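Local atomic coordinates of Glyoxalase/bleomycin resistance protein/dioxygenase (PDB entry 4MYM), a protein that belongs to the glyoxalase/bleomycin resistance protein/dioxygenase superfamily and may act as a metal-dependent enzyme or in antibiotic resistance, its substrate not being established. Residues A[43-55]-A[140-152]. Numbering follows the deposited sequence.
Sequences ASVEFYTTKLGYT and YFPGPCGEFWEYF
S44, on the inner side of helix 41-51, meets the 143-146 turn of the hairpin, its OG 3.2 Å from C145 SG, while the hydroxyl is hydrogen-bonded to T38 of strand 33-38. One turn on, the F47 ring takes P144 over one face in a CH-pi contact, P144 CD standing 3.6 Å from the ring centroid and 16° off its normal. F47 CG lies anti to the backbone N (chi1 179°), which carries the ring out over the hairpin, where its CZ also approaches F141 CE1, edge to edge.

Y48 supplies the polar link. Its hydroxyl donates a very short hydrogen bond, 2.5 Å from Y48 OH to E147 OE2, and the acceptor lies in the plane of the tyrosine ring, at its edge, with ring and carboxylate planes only 25° apart. The E147 chain bends at chi2, bringing the carboxylate back toward the turn, where OE1 takes the backbone N-H of C145 through its syn lone pair. OE2 is gripped a second time by the indole N-H of W149 through its anti lone pair; three donors thus fix this buried carboxylate and would be expected to favour its ionised form.

Further along, the two methyls of L52 divide between two aromatic rings. CD1 sits over a face of the W149 six-membered ring, 3.9 Å from its centroid, and CD2 touches F141 CZ. Past the helix, Y54 reaches the rim of the same indole, with Y54 OH in the indole plane and 3.5 Å from W149 CH2.

The contact packs helix 41-51 against the hairpin of strands 136-142 and 147-154; the chain's two four-stranded sheets, each of order 1-4-3-2, are consistent with the paired βαβββ modules of the vicinal oxygen chelate fold.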
loop_
_atom_site.group_PDB
_atom_site.type_symbol
_atom_site.label_atom_id
_atom_site.label_comp_id
_atom_site.label_asym_id
_atom_site.label_seq_id
_atom_site.Cartn_x
_atom_site.Cartn_y
_atom_site.Cartn_z
ATOM N N ALA A 43 -13.071 13.871 -4.791
ATOM C CA ALA A 43 -13.317 13.800 -3.349
ATOM C C ALA A 43 -12.135 13.134 -2.627
ATOM O O ALA A 43 -11.736 13.567 -1.541
ATOM C CB ALA A 43 -14.616 13.057 -3.062
ATOM N N SER A 44 -11.573 12.092 -3.236
ATOM C CA SER A 44 -10.368 11.461 -2.710
ATOM C C SER A 44 -9.201 12.437 -2.694
ATOM O O SER A 44 -8.553 12.584 -1.680
ATOM C CB SER A 44 -10.005 10.201 -3.513
ATOM O OG SER A 44 -10.898 9.144 -3.217
ATOM N N VAL A 45 -8.951 13.128 -3.800
ATOM C CA VAL A 45 -7.867 14.112 -3.844
ATOM C C VAL A 45 -8.043 15.148 -2.712
ATOM O O VAL A 45 -7.092 15.476 -2.021
ATOM C CB VAL A 45 -7.775 14.814 -5.228
ATOM C CG1 VAL A 45 -6.898 16.061 -5.177
ATOM C CG2 VAL A 45 -7.266 13.843 -6.287
ATOM N N GLU A 46 -9.265 15.625 -2.517
ATOM C CA GLU A 46 -9.563 16.585 -1.447
ATOM C C GLU A 46 -9.185 16.047 -0.053
ATOM O O GLU A 46 -8.578 16.759 0.757
ATOM C CB GLU A 46 -11.052 16.959 -1.504
ATOM C CG GLU A 46 -11.535 17.922 -0.425
ATOM C CD GLU A 46 -10.938 19.321 -0.537
ATOM O OE1 GLU A 46 -10.300 19.651 -1.574
ATOM O OE2 GLU A 46 -11.113 20.102 0.431
ATOM N N PHE A 47 -9.514 14.785 0.208
ATOM C CA PHE A 47 -9.199 14.147 1.494
ATOM C C PHE A 47 -7.689 14.082 1.766
ATOM O O PHE A 47 -7.215 14.553 2.801
ATOM C CB PHE A 47 -9.823 12.738 1.542
ATOM C CG PHE A 47 -9.546 11.980 2.818
ATOM C CD1 PHE A 47 -8.393 11.233 2.964
ATOM C CD2 PHE A 47 -10.462 12.000 3.875
ATOM C CE1 PHE A 47 -8.130 10.536 4.134
ATOM C CE2 PHE A 47 -10.210 11.303 5.046
ATOM C CZ PHE A 47 -9.041 10.563 5.176
ATOM N N TYR A 48 -6.914 13.526 0.830
ATOM C CA TYR A 48 -5.491 13.296 1.108
ATOM C C TYR A 48 -4.683 14.574 1.170
ATOM O O TYR A 48 -3.726 14.653 1.948
ATOM C CB TYR A 48 -4.868 12.294 0.123
ATOM C CG TYR A 48 -5.602 10.979 0.177
ATOM C CD1 TYR A 48 -5.394 10.075 1.226
ATOM C CD2 TYR A 48 -6.565 10.674 -0.780
ATOM C CE1 TYR A 48 -6.109 8.883 1.291
ATOM C CE2 TYR A 48 -7.276 9.494 -0.729
ATOM C CZ TYR A 48 -7.053 8.612 0.301
ATOM O OH TYR A 48 -7.782 7.458 0.311
ATOM N N THR A 49 -5.071 15.561 0.359
ATOM C CA THR A 49 -4.416 16.867 0.357
ATOM C C THR A 49 -4.763 17.682 1.607
ATOM O O THR A 49 -3.876 18.056 2.370
ATOM C CB THR A 49 -4.770 17.691 -0.895
ATOM O OG1 THR A 49 -6.195 17.796 -1.029
ATOM C CG2 THR A 49 -4.203 17.028 -2.141
ATOM N N THR A 50 -6.046 17.943 1.830
ATOM C CA THR A 50 -6.436 18.861 2.919
ATOM C C THR A 50 -6.365 18.226 4.311
ATOM O O THR A 50 -6.006 18.904 5.273
ATOM C CB THR A 50 -7.838 19.448 2.705
ATOM O OG1 THR A 50 -8.810 18.427 2.915
ATOM C CG2 THR A 50 -7.973 20.025 1.296
ATOM N N LYS A 51 -6.686 16.938 4.426
ATOM C CA LYS A 51 -6.696 16.276 5.738
ATOM C C LYS A 51 -5.349 15.701 6.117
ATOM O O LYS A 51 -4.939 15.804 7.275
ATOM C CB LYS A 51 -7.731 15.158 5.804
ATOM C CG LYS A 51 -9.125 15.539 5.349
ATOM C CD LYS A 51 -9.770 16.532 6.276
ATOM C CE LYS A 51 -11.241 16.745 5.931
ATOM N NZ LYS A 51 -12.006 15.475 5.972
ATOM N N LEU A 52 -4.662 15.067 5.162
ATOM C CA LEU A 52 -3.390 14.409 5.470
ATOM C C LEU A 52 -2.131 15.108 4.945
ATOM O O LEU A 52 -1.034 14.643 5.225
ATOM C CB LEU A 52 -3.409 12.955 4.977
ATOM C CG LEU A 52 -4.526 12.076 5.524
ATOM C CD1 LEU A 52 -4.352 10.652 5.029
ATOM C CD2 LEU A 52 -4.531 12.134 7.054
ATOM N N GLY A 53 -2.287 16.194 4.189
ATOM C CA GLY A 53 -1.159 17.038 3.782
ATOM C C GLY A 53 -0.336 16.560 2.604
ATOM O O GLY A 53 0.817 16.979 2.440
ATOM N N TYR A 54 -0.913 15.688 1.776
ATOM C CA TYR A 54 -0.230 15.244 0.567
ATOM C C TYR A 54 -0.272 16.358 -0.466
ATOM O O TYR A 54 -1.175 17.210 -0.446
ATOM C CB TYR A 54 -0.852 13.935 0.029
ATOM C CG TYR A 54 -0.403 12.699 0.784
ATOM C CD1 TYR A 54 -1.119 12.227 1.882
ATOM C CD2 TYR A 54 0.741 11.996 0.406
ATOM C CE1 TYR A 54 -0.707 11.109 2.582
ATOM C CE2 TYR A 54 1.147 10.878 1.098
ATOM C CZ TYR A 54 0.419 10.438 2.189
ATOM O OH TYR A 54 0.827 9.324 2.888
ATOM N N THR A 55 0.718 16.378 -1.354
ATOM C CA THR A 55 0.769 17.382 -2.419
ATOM C C THR A 55 0.698 16.698 -3.782
ATOM O O THR A 55 1.454 15.765 -4.038
ATOM C CB THR A 55 2.069 18.206 -2.336
ATOM O OG1 THR A 55 2.129 18.855 -1.064
ATOM C CG2 THR A 55 2.124 19.266 -3.446
ATOM N N TYR A 140 -6.747 4.364 14.494
ATOM C CA TYR A 140 -7.234 3.877 13.192
ATOM C C TYR A 140 -8.319 4.813 12.639
ATOM O O TYR A 140 -9.154 5.302 13.401
ATOM C CB TYR A 140 -7.783 2.463 13.360
ATOM C CG TYR A 140 -6.766 1.472 13.854
ATOM C CD1 TYR A 140 -5.893 0.853 12.974
ATOM C CD2 TYR A 140 -6.671 1.151 15.204
ATOM C CE1 TYR A 140 -4.955 -0.057 13.421
ATOM C CE2 TYR A 140 -5.743 0.242 15.660
ATOM C CZ TYR A 140 -4.879 -0.347 14.769
ATOM O OH TYR A 140 -3.949 -1.227 15.223
ATOM N N PHE A 141 -8.283 5.092 11.331
ATOM C CA PHE A 141 -9.296 5.877 10.654
ATOM C C PHE A 141 -9.514 5.407 9.214
ATOM O O PHE A 141 -8.553 4.998 8.550
ATOM C CB PHE A 141 -9.010 7.396 10.693
ATOM C CG PHE A 141 -7.720 7.827 10.030
ATOM C CD1 PHE A 141 -7.719 8.316 8.727
ATOM C CD2 PHE A 141 -6.526 7.818 10.732
ATOM C CE1 PHE A 141 -6.550 8.756 8.131
ATOM C CE2 PHE A 141 -5.349 8.261 10.142
ATOM C CZ PHE A 141 -5.362 8.730 8.844
ATOM N N PRO A 142 -10.776 5.440 8.740
ATOM C CA PRO A 142 -11.076 5.130 7.347
ATOM C C PRO A 142 -10.679 6.255 6.394
ATOM O O PRO A 142 -10.743 7.437 6.747
ATOM C CB PRO A 142 -12.601 4.982 7.346
ATOM C CG PRO A 142 -13.057 5.941 8.392
ATOM C CD PRO A 142 -11.980 5.940 9.449
ATOM N N GLY A 143 -10.244 5.883 5.197
ATOM C CA GLY A 143 -10.107 6.838 4.101
ATOM C C GLY A 143 -11.214 6.577 3.084
ATOM O O GLY A 143 -11.998 5.645 3.249
ATOM N N PRO A 144 -11.284 7.402 2.034
ATOM C CA PRO A 144 -12.369 7.336 1.050
ATOM C C PRO A 144 -12.231 6.239 -0.036
ATOM O O PRO A 144 -13.117 6.118 -0.887
ATOM C CB PRO A 144 -12.345 8.729 0.411
ATOM C CG PRO A 144 -10.940 9.226 0.589
ATOM C CD PRO A 144 -10.411 8.580 1.841
ATOM N N CYS A 145 -11.154 5.457 -0.018
ATOM C CA CYS A 145 -10.942 4.431 -1.040
ATOM C C CYS A 145 -10.985 3.012 -0.478
ATOM O O CYS A 145 -10.278 2.110 -0.967
ATOM C CB CYS A 145 -9.607 4.687 -1.752
ATOM S SG CYS A 145 -9.585 6.222 -2.695
ATOM N N GLY A 146 -11.824 2.804 0.540
ATOM C CA GLY A 146 -11.950 1.501 1.172
ATOM C C GLY A 146 -10.838 1.155 2.135
ATOM O O GLY A 146 -10.918 0.167 2.844
ATOM N N GLU A 147 -9.771 1.944 2.150
ATOM C CA GLU A 147 -8.666 1.654 3.036
ATOM C C GLU A 147 -8.959 2.214 4.424
ATOM O O GLU A 147 -9.805 3.112 4.589
ATOM C CB GLU A 147 -7.359 2.257 2.503
ATOM C CG GLU A 147 -7.077 3.702 2.896
ATOM C CD GLU A 147 -7.889 4.739 2.134
ATOM O OE1 GLU A 147 -8.882 4.397 1.449
ATOM O OE2 GLU A 147 -7.514 5.927 2.219
ATOM N N PHE A 148 -8.233 1.692 5.401
ATOM C CA PHE A 148 -8.045 2.411 6.655
ATOM C C PHE A 148 -6.575 2.653 6.917
ATOM O O PHE A 148 -5.706 1.952 6.385
ATOM C CB PHE A 148 -8.722 1.726 7.851
ATOM C CG PHE A 148 -8.160 0.388 8.249
ATOM C CD1 PHE A 148 -8.315 -0.742 7.442
ATOM C CD2 PHE A 148 -7.563 0.224 9.491
ATOM C CE1 PHE A 148 -7.840 -1.981 7.854
ATOM C CE2 PHE A 148 -7.078 -1.003 9.898
ATOM C CZ PHE A 148 -7.229 -2.112 9.091
ATOM N N TRP A 149 -6.334 3.656 7.748
ATOM C CA TRP A 149 -5.002 4.087 8.164
ATOM C C TRP A 149 -4.768 3.769 9.628
ATOM O O TRP A 149 -5.689 3.856 10.458
ATOM C CB TRP A 149 -4.866 5.592 7.961
ATOM C CG TRP A 149 -4.851 6.025 6.512
ATOM C CD1 TRP A 149 -5.899 6.011 5.633
ATOM C CD2 TRP A 149 -3.736 6.561 5.792
ATOM N NE1 TRP A 149 -5.500 6.492 4.405
ATOM C CE2 TRP A 149 -4.176 6.833 4.474
ATOM C CE3 TRP A 149 -2.404 6.831 6.131
ATOM C CZ2 TRP A 149 -3.323 7.368 3.492
ATOM C CZ3 TRP A 149 -1.565 7.348 5.167
ATOM C CH2 TRP A 149 -2.027 7.612 3.858
ATOM N N GLU A 150 -3.538 3.374 9.929
ATOM C CA GLU A 150 -3.083 3.138 11.272
ATOM C C GLU A 150 -1.866 4.034 11.502
ATOM O O GLU A 150 -0.962 4.075 10.673
ATOM C CB GLU A 150 -2.681 1.690 11.455
ATOM C CG GLU A 150 -2.109 1.374 12.841
ATOM C CD GLU A 150 -1.380 0.061 12.902
ATOM O OE1 GLU A 150 -0.427 -0.137 12.113
ATOM O OE2 GLU A 150 -1.720 -0.775 13.756
ATOM N N TYR A 151 -1.882 4.793 12.592
ATOM C CA TYR A 151 -0.673 5.425 13.109
ATOM C C TYR A 151 -0.360 4.623 14.354
ATOM O O TYR A 151 -1.255 4.353 15.166
ATOM C CB TYR A 151 -0.892 6.898 13.466
ATOM C CG TYR A 151 -0.990 7.892 12.334
ATOM C CD1 TYR A 151 -1.540 7.555 11.096
ATOM C CD2 TYR A 151 -0.584 9.212 12.518
ATOM C CE1 TYR A 151 -1.639 8.481 10.077
ATOM C CE2 TYR A 151 -0.694 10.142 11.504
ATOM C CZ TYR A 151 -1.217 9.769 10.281
ATOM O OH TYR A 151 -1.340 10.706 9.279
ATOM N N PHE A 152 0.885 4.180 14.499
ATOM C CA PHE A 152 1.265 3.342 15.616
ATOM C C PHE A 152 2.652 3.737 16.110
ATOM O O PHE A 152 3.455 4.283 15.348
ATOM C CB PHE A 152 1.220 1.846 15.284
ATOM C CG PHE A 152 2.328 1.366 14.371
ATOM C CD1 PHE A 152 2.252 1.555 12.992
ATOM C CD2 PHE A 152 3.426 0.698 14.884
ATOM C CE1 PHE A 152 3.271 1.118 12.152
ATOM C CE2 PHE A 152 4.447 0.267 14.042
ATOM C CZ PHE A 152 4.360 0.464 12.682
#